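Local coordinates for protein 2-hydroxyisobutyryl-CoA synthetase (Aquincola tertiaricarbonis, PDB 6HDY) that belongs to the ANL superfamily of AMP-binding enzymes, joining a large AMP-binding part to a smaller C-terminal domain, at residues A[159-162]-A[163-166]; A[288-291]-A[292-295]; A[479-482]-A[483-487]; A[85-88]-A[89-93]. One frame throughout, in Å; residues are numbered along the deposited sequence.

Interaction 1: A[159-162]-A[163-166]; sequences GIRP and GDLV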
loop_
_atom_site.group_PDB
_atom_site.type_symbol
_atom_site.label_atom_id
_atom_site.label_comp_id
_atom_site.label_asym_id
_atom_site.label_seq_id
_atom_site.Cartn_x
_atom_site.Cartn_y
_atom_site.Cartn_z
ATOM N N GLY A 159 -23.284 -8.201 1.133
ATOM C CA GLY A 159 -24.133 -7.218 0.472
ATOM C C GLY A 159 -23.383 -6.131 -0.276
ATOM O O GLY A 159 -23.999 -5.137 -0.679
ATOM N N ILE A 160 -22.039 -6.287 -0.448
ATOM C CA ILE A 160 -21.191 -5.354 -1.202
ATOM C C ILE A 160 -21.415 -5.648 -2.693
ATOM O O ILE A 160 -21.509 -6.810 -3.095
ATOM C CB ILE A 160 -19.673 -5.365 -0.779
ATOM C CG1 ILE A 160 -19.498 -5.393 0.768
ATOM C CG2 ILE A 160 -18.921 -4.164 -1.386
ATOM C CD1 ILE A 160 -18.057 -5.704 1.261
ATOM N N ARG A 161 -21.571 -4.599 -3.505
ATOM C CA ARG A 161 -21.937 -4.764 -4.912
ATOM C C ARG A 161 -21.057 -4.070 -5.927
ATOM O O ARG A 161 -20.424 -3.073 -5.581
ATOM C CB ARG A 161 -23.392 -4.265 -5.097
ATOM C CG ARG A 161 -24.461 -5.102 -4.379
ATOM C CD ARG A 161 -24.631 -6.481 -4.998
ATOM N NE ARG A 161 -25.667 -7.274 -4.310
ATOM C CZ ARG A 161 -25.433 -8.134 -3.330
ATOM N NH1 ARG A 161 -24.198 -8.305 -2.861
ATOM N NH2 ARG A 161 -26.432 -8.808 -2.786
ATOM N N PRO A 162 -21.108 -4.479 -7.229
ATOM C CA PRO A 162 -20.380 -3.724 -8.261
ATOM C C PRO A 162 -20.762 -2.240 -8.226
ATOM O O PRO A 162 -21.935 -1.900 -8.009
ATOM C CB PRO A 162 -20.858 -4.365 -9.572
ATOM C CG PRO A 162 -21.218 -5.746 -9.195
ATOM C CD PRO A 162 -21.821 -5.630 -7.825
ATOM N N GLY A 163 -19.758 -1.379 -8.356
ATOM C CA GLY A 163 -19.954 0.063 -8.344
ATOM C C GLY A 163 -19.898 0.682 -6.973
ATOM O O GLY A 163 -19.806 1.902 -6.867
ATOM N N ASP A 164 -19.985 -0.133 -5.911
ATOM C CA ASP A 164 -19.848 0.380 -4.544
ATOM C C ASP A 164 -18.411 0.837 -4.305
ATOM O O ASP A 164 -17.464 0.162 -4.709
ATOM C CB ASP A 164 -20.149 -0.707 -3.523
ATOM C CG ASP A 164 -21.613 -0.978 -3.247
ATOM O OD1 ASP A 164 -22.472 -0.132 -3.644
ATOM O OD2 ASP A 164 -21.903 -1.984 -2.565
ATOM N N LEU A 165 -18.254 1.975 -3.632
ATOM C CA LEU A 165 -16.954 2.501 -3.269
ATOM C C LEU A 165 -16.488 1.740 -2.006
ATOM O O LEU A 165 -17.163 1.777 -0.964
ATOM C CB LEU A 165 -17.010 4.016 -3.034
ATOM C CG LEU A 165 -15.643 4.653 -2.703
ATOM C CD1 LEU A 165 -14.844 4.837 -3.927
ATOM C CD2 LEU A 165 -15.814 6.001 -2.065
ATOM N N VAL A 166 -15.354 1.011 -2.127
ATOM C CA VAL A 166 -14.816 0.204 -1.032
ATOM C C VAL A 166 -13.535 0.833 -0.533
ATOM O O VAL A 166 -12.545 0.859 -1.266
ATOM C CB VAL A 166 -14.603 -1.282 -1.434
ATOM C CG1 VAL A 166 -14.038 -2.095 -0.259
ATOM C CG2 VAL A 166 -15.896 -1.903 -1.948
HETATM O O HOH W 1 -23.339 0.027 -6.166
#

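Interaction 2: A[288-291]-A[292-295]; sequences AGTE and QSND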
loop_
_atom_site.group_PDB
_atom_site.type_symbol
_atom_site.label_atom_id
_atom_site.label_comp_id
_atom_site.label_asym_id
_atom_site.label_seq_id
_atom_site.Cartn_x
_atom_site.Cartn_y
_atom_site.Cartn_z
ATOM N N ALA A 288 -16.013 -16.014 7.368
ATOM C CA ALA A 288 -16.648 -14.697 7.229
ATOM C C ALA A 288 -18.137 -14.717 7.452
ATOM O O ALA A 288 -18.836 -15.595 6.938
ATOM C CB ALA A 288 -16.362 -14.099 5.840
ATOM N N GLY A 289 -18.620 -13.677 8.114
ATOM C CA GLY A 289 -20.051 -13.465 8.314
ATOM C C GLY A 289 -20.719 -12.980 7.035
ATOM O O GLY A 289 -20.047 -12.519 6.093
ATOM N N THR A 290 -22.050 -13.146 6.958
ATOM C CA THR A 290 -22.806 -12.721 5.766
ATOM C C THR A 290 -23.825 -11.637 6.163
ATOM O O THR A 290 -23.990 -11.377 7.344
ATOM C CB THR A 290 -23.404 -13.925 5.026
ATOM O OG1 THR A 290 -24.485 -14.439 5.793
ATOM C CG2 THR A 290 -22.394 -15.027 4.753
ATOM N N GLU A 291 -24.466 -10.971 5.193
ATOM C CA GLU A 291 -25.450 -9.929 5.494
ATOM C C GLU A 291 -26.562 -10.394 6.463
ATOM O O GLU A 291 -26.910 -9.636 7.369
ATOM C CB GLU A 291 -26.044 -9.309 4.227
ATOM C CG GLU A 291 -26.889 -8.075 4.522
ATOM C CD GLU A 291 -27.460 -7.357 3.321
ATOM O OE1 GLU A 291 -27.265 -7.838 2.181
ATOM O OE2 GLU A 291 -28.090 -6.295 3.521
ATOM N N GLN A 292 -27.064 -11.636 6.298
ATOM C CA GLN A 292 -28.112 -12.212 7.146
ATOM C C GLN A 292 -27.538 -12.959 8.349
ATOM O O GLN A 292 -28.060 -12.795 9.449
ATOM C CB GLN A 292 -29.110 -13.082 6.353
ATOM C CG GLN A 292 -29.787 -12.371 5.147
ATOM C CD GLN A 292 -28.883 -12.254 3.919
ATOM O OE1 GLN A 292 -27.914 -13.000 3.750
ATOM N NE2 GLN A 292 -29.144 -11.280 3.056
ATOM N N SER A 293 -26.465 -13.760 8.166
ATOM C CA SER A 293 -25.781 -14.453 9.266
ATOM C C SER A 293 -24.677 -13.482 9.677
ATOM O O SER A 293 -23.490 -13.728 9.417
ATOM C CB SER A 293 -25.198 -15.777 8.772
ATOM O OG SER A 293 -26.175 -16.518 8.058
ATOM N N ASN A 294 -25.084 -12.308 10.197
ATOM C CA ASN A 294 -24.168 -11.192 10.492
ATOM C C ASN A 294 -23.393 -11.326 11.808
ATOM O O ASN A 294 -22.489 -10.528 12.038
ATOM C CB ASN A 294 -24.897 -9.832 10.419
ATOM C CG ASN A 294 -25.986 -9.696 11.446
ATOM O OD1 ASN A 294 -26.744 -10.629 11.694
ATOM N ND2 ASN A 294 -26.050 -8.558 12.109
ATOM N N ASP A 295 -23.751 -12.292 12.669
ATOM C CA ASP A 295 -22.981 -12.534 13.892
ATOM C C ASP A 295 -21.993 -13.681 13.650
ATOM O O ASP A 295 -22.342 -14.716 13.063
ATOM C CB ASP A 295 -23.861 -12.798 15.125
ATOM C CG ASP A 295 -24.756 -11.629 15.508
ATOM O OD1 ASP A 295 -24.229 -10.508 15.695
ATOM O OD2 ASP A 295 -25.975 -11.841 15.649
HETATM O O HOH W 2 -27.354 -10.171 0.919
#

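Interaction 3: A[479-482]-A[483-487]; sequences ALNQ and QLQSS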
loop_
_atom_site.group_PDB
_atom_site.type_symbol
_atom_site.label_atom_id
_atom_site.label_comp_id
_atom_site.label_asym_id
_atom_site.label_seq_id
_atom_site.Cartn_x
_atom_site.Cartn_y
_atom_site.Cartn_z
ATOM N N ALA A 479 6.401 -3.272 39.541
ATOM C CA ALA A 479 6.340 -1.821 39.749
ATOM C C ALA A 479 4.905 -1.336 39.906
ATOM O O ALA A 479 4.635 -0.536 40.801
ATOM C CB ALA A 479 7.012 -1.088 38.601
ATOM N N LEU A 480 3.984 -1.853 39.067
ATOM C CA LEU A 480 2.570 -1.491 39.097
ATOM C C LEU A 480 1.872 -2.008 40.363
ATOM O O LEU A 480 1.196 -1.220 41.028
ATOM C CB LEU A 480 1.837 -1.902 37.811
ATOM C CG LEU A 480 0.345 -1.496 37.680
ATOM C CD1 LEU A 480 0.128 0.019 37.888
ATOM C CD2 LEU A 480 -0.206 -1.921 36.356
ATOM N N ASN A 481 2.059 -3.304 40.704
ATOM C CA ASN A 481 1.473 -3.924 41.896
ATOM C C ASN A 481 1.880 -3.169 43.170
ATOM O O ASN A 481 1.010 -2.778 43.947
ATOM C CB ASN A 481 1.831 -5.415 41.986
ATOM C CG ASN A 481 0.735 -6.263 42.599
ATOM O OD1 ASN A 481 -0.386 -5.801 42.873
ATOM N ND2 ASN A 481 1.028 -7.532 42.811
ATOM N N GLN A 482 3.202 -2.916 43.335
ATOM C CA GLN A 482 3.820 -2.164 44.424
ATOM C C GLN A 482 3.269 -0.719 44.498
ATOM O O GLN A 482 3.041 -0.221 45.602
ATOM C CB GLN A 482 5.338 -2.136 44.226
ATOM C CG GLN A 482 6.065 -3.438 44.597
ATOM C CD GLN A 482 7.401 -3.601 43.900
ATOM O OE1 GLN A 482 8.046 -2.634 43.498
ATOM N NE2 GLN A 482 7.854 -4.838 43.751
ATOM N N GLN A 483 3.068 -0.051 43.332
ATOM C CA GLN A 483 2.518 1.306 43.252
ATOM C C GLN A 483 1.032 1.292 43.686
ATOM O O GLN A 483 0.604 2.188 44.415
ATOM C CB GLN A 483 2.655 1.868 41.817
ATOM C CG GLN A 483 2.168 3.320 41.654
ATOM C CD GLN A 483 1.743 3.688 40.245
ATOM O OE1 GLN A 483 1.487 2.834 39.382
ATOM N NE2 GLN A 483 1.610 4.984 39.993
ATOM N N LEU A 484 0.265 0.265 43.225
ATOM C CA LEU A 484 -1.150 0.027 43.523
ATOM C C LEU A 484 -1.370 -0.421 44.962
ATOM O O LEU A 484 -2.477 -0.273 45.475
ATOM C CB LEU A 484 -1.760 -1.009 42.565
ATOM C CG LEU A 484 -2.228 -0.510 41.193
ATOM C CD1 LEU A 484 -2.429 -1.672 40.245
ATOM C CD2 LEU A 484 -3.528 0.288 41.295
ATOM N N GLN A 485 -0.332 -0.978 45.611
ATOM C CA GLN A 485 -0.394 -1.386 47.009
ATOM C C GLN A 485 -0.195 -0.141 47.888
ATOM O O GLN A 485 -0.796 -0.047 48.962
ATOM C CB GLN A 485 0.672 -2.444 47.319
ATOM C CG GLN A 485 0.272 -3.868 46.956
ATOM C CD GLN A 485 1.450 -4.811 47.056
ATOM O OE1 GLN A 485 2.313 -4.860 46.181
ATOM N NE2 GLN A 485 1.530 -5.563 48.137
ATOM N N SER A 486 0.636 0.820 47.424
ATOM C CA SER A 486 0.920 2.065 48.151
ATOM C C SER A 486 -0.233 3.082 48.088
ATOM O O SER A 486 -0.514 3.733 49.098
ATOM C CB SER A 486 2.208 2.704 47.643
ATOM O OG SER A 486 3.351 2.000 48.098
ATOM N N SER A 487 -0.888 3.218 46.906
ATOM C CA SER A 487 -2.003 4.148 46.670
ATOM C C SER A 487 -3.250 3.823 47.504
ATOM O O SER A 487 -3.535 2.658 47.777
ATOM C CB SER A 487 -2.353 4.197 45.185
ATOM O OG SER A 487 -2.865 2.952 44.738
#

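Interaction 4: A[85-88]-A[89-93]; sequences LEDF and EARVP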
loop_
_atom_site.group_PDB
_atom_site.type_symbol
_atom_site.label_atom_id
_atom_site.label_comp_id
_atom_site.label_asym_id
_atom_site.label_seq_id
_atom_site.Cartn_x
_atom_site.Cartn_y
_atom_site.Cartn_z
ATOM N N LEU A 85 -12.865 -38.087 5.522
ATOM C CA LEU A 85 -12.511 -36.900 6.298
ATOM C C LEU A 85 -11.913 -37.303 7.654
ATOM O O LEU A 85 -11.120 -36.552 8.236
ATOM C CB LEU A 85 -13.736 -35.977 6.481
ATOM C CG LEU A 85 -14.316 -35.341 5.194
ATOM C CD1 LEU A 85 -15.624 -34.614 5.488
ATOM C CD2 LEU A 85 -13.315 -34.400 4.519
ATOM N N GLU A 86 -12.275 -38.505 8.132
ATOM C CA GLU A 86 -11.759 -39.084 9.368
ATOM C C GLU A 86 -10.295 -39.531 9.179
ATOM O O GLU A 86 -9.509 -39.443 10.117
ATOM C CB GLU A 86 -12.661 -40.217 9.929
ATOM C CG GLU A 86 -13.930 -40.558 9.146
ATOM C CD GLU A 86 -15.032 -39.520 8.996
ATOM O OE1 GLU A 86 -15.376 -38.842 9.992
ATOM O OE2 GLU A 86 -15.584 -39.418 7.876
ATOM N N ASP A 87 -9.928 -39.977 7.962
ATOM C CA ASP A 87 -8.549 -40.365 7.622
ATOM C C ASP A 87 -7.664 -39.122 7.615
ATOM O O ASP A 87 -6.537 -39.165 8.097
ATOM C CB ASP A 87 -8.483 -41.021 6.233
ATOM C CG ASP A 87 -8.879 -42.479 6.139
ATOM O OD1 ASP A 87 -8.753 -43.202 7.152
ATOM O OD2 ASP A 87 -9.242 -42.912 5.044
ATOM N N PHE A 88 -8.192 -38.017 7.068
ATOM C CA PHE A 88 -7.542 -36.719 6.982
ATOM C C PHE A 88 -7.123 -36.191 8.361
ATOM O O PHE A 88 -5.960 -35.844 8.539
ATOM C CB PHE A 88 -8.487 -35.724 6.282
ATOM C CG PHE A 88 -7.842 -34.466 5.757
ATOM C CD1 PHE A 88 -6.938 -34.516 4.698
ATOM C CD2 PHE A 88 -8.177 -33.221 6.283
ATOM C CE1 PHE A 88 -6.329 -33.349 4.222
ATOM C CE2 PHE A 88 -7.609 -32.049 5.770
ATOM C CZ PHE A 88 -6.673 -32.124 4.758
ATOM N N GLU A 89 -8.051 -36.165 9.342
ATOM C CA GLU A 89 -7.758 -35.630 10.680
ATOM C C GLU A 89 -6.798 -36.475 11.501
ATOM O O GLU A 89 -6.008 -35.931 12.277
ATOM C CB GLU A 89 -9.042 -35.356 11.477
ATOM C CG GLU A 89 -9.877 -36.588 11.781
ATOM C CD GLU A 89 -11.284 -36.333 12.280
ATOM O OE1 GLU A 89 -11.563 -35.215 12.771
ATOM O OE2 GLU A 89 -12.106 -37.272 12.204
ATOM N N ALA A 90 -6.876 -37.797 11.333
ATOM C CA ALA A 90 -6.093 -38.762 12.092
ATOM C C ALA A 90 -4.722 -39.077 11.506
ATOM O O ALA A 90 -3.762 -39.215 12.270
ATOM C CB ALA A 90 -6.897 -40.046 12.280
ATOM N N ARG A 91 -4.625 -39.206 10.166
ATOM C CA ARG A 91 -3.385 -39.601 9.493
ATOM C C ARG A 91 -2.484 -38.453 9.071
ATOM O O ARG A 91 -1.258 -38.601 9.118
ATOM C CB ARG A 91 -3.670 -40.508 8.277
ATOM C CG ARG A 91 -4.497 -41.742 8.575
ATOM C CD ARG A 91 -4.863 -42.467 7.293
ATOM N NE ARG A 91 -5.620 -43.690 7.560
ATOM C CZ ARG A 91 -5.078 -44.875 7.816
ATOM N NH1 ARG A 91 -5.850 -45.927 8.051
ATOM N NH2 ARG A 91 -3.756 -45.019 7.837
ATOM N N VAL A 92 -3.082 -37.335 8.621
ATOM C CA VAL A 92 -2.333 -36.181 8.127
ATOM C C VAL A 92 -1.805 -35.324 9.292
ATOM O O VAL A 92 -2.599 -34.754 10.049
ATOM C CB VAL A 92 -3.117 -35.356 7.067
ATOM C CG1 VAL A 92 -2.257 -34.243 6.467
ATOM C CG2 VAL A 92 -3.680 -36.249 5.970
ATOM N N PRO A 93 -0.457 -35.216 9.443
ATOM C CA PRO A 93 0.089 -34.366 10.519
ATOM C C PRO A 93 -0.170 -32.884 10.249
ATOM O O PRO A 93 -0.125 -32.451 9.088
ATOM C CB PRO A 93 1.588 -34.682 10.482
ATOM C CG PRO A 93 1.853 -35.051 9.061
ATOM C CD PRO A 93 0.626 -35.791 8.609
#

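Interaction 1: A[159-162]-A[163-166]
Arg161 and Asp164 are tied together twice across a type II beta turn, with Pro162 and Gly163 at its two central positions. Gly163 adopts the positive phi (89°) expected at the third position of such a turn, and the chain bends back there. Asp164 then closes the turn: its backbone N donates to Arg161 O at 3.0 Å, in a fairly straight bond (158° at the hydrogen). Its carboxylate reaches back over the same residue, and Asp164 OD2 accepts the Arg161 backbone N-H at 2.8 Å. That N-H arrives from well above the carboxylate plane. CG of Asp164 lies beside its own backbone N and anti to the carbonyl carbon (chi1 -80°), which folds the acid toward Arg161 instead of outward. The other carboxylate oxygen, Asp164 OD1, receives a water hydrogen at 2.7 Å, and the same water donates to Pro162 O at 3.0 Å, so both ends of the carboxylate are occupied. The Arg161 guanidinium takes no part in this grip: NH1 donates to Ile160 O at 3.1 Å and also to Trp156 O, with a cation-pi contact to the Trp156 ring. Leu165 turns its side chain away from the turn and packs on Val124 of the second subunit. Val166 returns to it, its CG2 lying 3.8 Å from Ile160 CG2 where the two side chains cross at about a right angle. The turn thus links the Schellman end of helix 141-157, at Gly159, to strand 165-168, which lies between strands 191-193 and 217-220 in the parallel sheet, while Ile160 reaches strand 246-249.

Interaction 2: A[288-291]-A[292-295]
Thr290 and Ser293 hold each other by two hydrogen bonds that run in opposite senses. The Thr290 backbone N donates to Ser293 O at 2.9 Å, approaching from above the carbonyl plane, and the Ser293 N-H returns to Thr290 OG1 at 3.2 Å. OG1 can receive it because chi1 of 72° sets the hydroxyl between the backbone N and the carbonyl carbon of Thr290, facing the turn. Ser293 OG has a separate partner, the backbone N of Cys355. A weak bond from Asn294 N to Gln292 O, 3.1 Å long, marks the inverse gamma turn centred on Ser293. Beside it lies a CA-H...O contact, with Asn294 CA 3.2 Å from Thr290 O. Solvent joins the polar ends of the two neighbouring long side chains: one water donates to Glu291 OE1 at 2.7 Å and accepts from Gln292 NE2 at 3.0 Å. The carboxylate and amide planes stand 38° apart. This compact loop connects strands 287-288 and 297-299, which meet through Ala288 and Leu298; Gly289 bonds to Asp274, and Glu291 and Asn294 pack on Tyr273, both at the edge strand 271-274 of the parallel sheet.

Interaction 3: A[479-482]-A[483-487]
Leu480 and Leu484 meet one helical turn apart, joined through both backbone and side chain. Among the backbone bonds, Leu484 N donates to Leu480 O at 2.8 Å, nearly along the C=O axis, in the i to i+4 pattern of an alpha helix. Gln483 N to Ala479 O, at 3.0 Å, repeats it one residue earlier. Later links are less regular: Gln485 N lies 2.8 Å from Asn481 O, but a hydrogen angle of 126° makes that bond weak. Ser486 N reaches Gln482 O at 3.2 Å, and the Ser486 hydroxyl adds a weak bond to the same oxygen. Apolar contact comes from the leucines. CG of Leu480 stands anti to the backbone N (chi1 -176°) and that of Leu484 beside its own (chi1 -82°), and the side chains lie side by side, with Leu480 CG 3.8 Å from Leu484 CD1. Leu480 CD1 also meets Gln483 OE1 at 3.5 Å, the amide oxygen of a surface residue. Asn481, also facing the sheet, accepts through OD1 from Lys451 of strand 450-454. Leu480, Asn481 and Leu484 all touch Leu414 of strand 413-419. Such an i to i+4 leucine pair, with Gln482 and Ser486 solvent-exposed, is characteristic of an amphipathic helix packed on a beta sheet.

Interaction 4: A[85-88]-A[89-93]
Asp87 O accepts the backbone N-H of Arg91 at 2.8 Å, a sound i to i+4 helical bond. The same pair is joined a second time by side chains. Arg91 NE donates to Asp87 OD1 at 3.2 Å in a nearly straight hydrogen bond (168°) that forms part of a salt bridge. The carboxylate oxygen lies at the guanidinium edge, in its plane, yet the donor stands above the carboxylate plane; the two planes are 73° apart. Arg91 is extended from CG to NE and runs alongside Asp87, which brings NE level with OD1. Asp87 OD2 has its own donor, Lys83 N, so the carboxylate is held from two directions. Glu86 OE1 and Glu89 OE2, like charges, lie 4.2 Å apart; Arg316 forms a salt bridge with each residue and probably offsets the repulsion. Chi1 of 63° swings Glu89 back toward the preceding turn, bringing its CG within 3.3 Å of Glu86 O. At the helix end, Val92 N still reaches Phe88 O at 3.2 Å although Val92 has left helical angles, and Val92 CG2 packs at 3.9 Å against Phe88 CD1. Helix 85-91 thus sits with Phe88 against Leu54 of helix 43-64 and Glu307 of strand 304-310, while Val92 meets Trp72 of helix 66-74.

Along the chain the order is interaction 4, interaction 1, interaction 2, interaction 3. The first three belong to the large AMP-binding part, and interactions 1 and 2 are neighbours: their centres are about 16 Å apart, and Gly159 CA packs on Glu291 OE1 at 3.6 Å. Both border the five-stranded parallel sheet, interaction 1 leading into strand 165-168 and interaction 2 lying against strand 271-274. Interaction 4 lies on helix 85-91, which packs against strand 304-310 of the antiparallel sheet, its centre about 30 Å from that of interaction 2. Interaction 3 is remote, about 52 Å between centres from interactions 1 and 4, on the last helix beside the mixed sheet. The four therefore sample both the large and the C-terminal parts of this ANL enzyme.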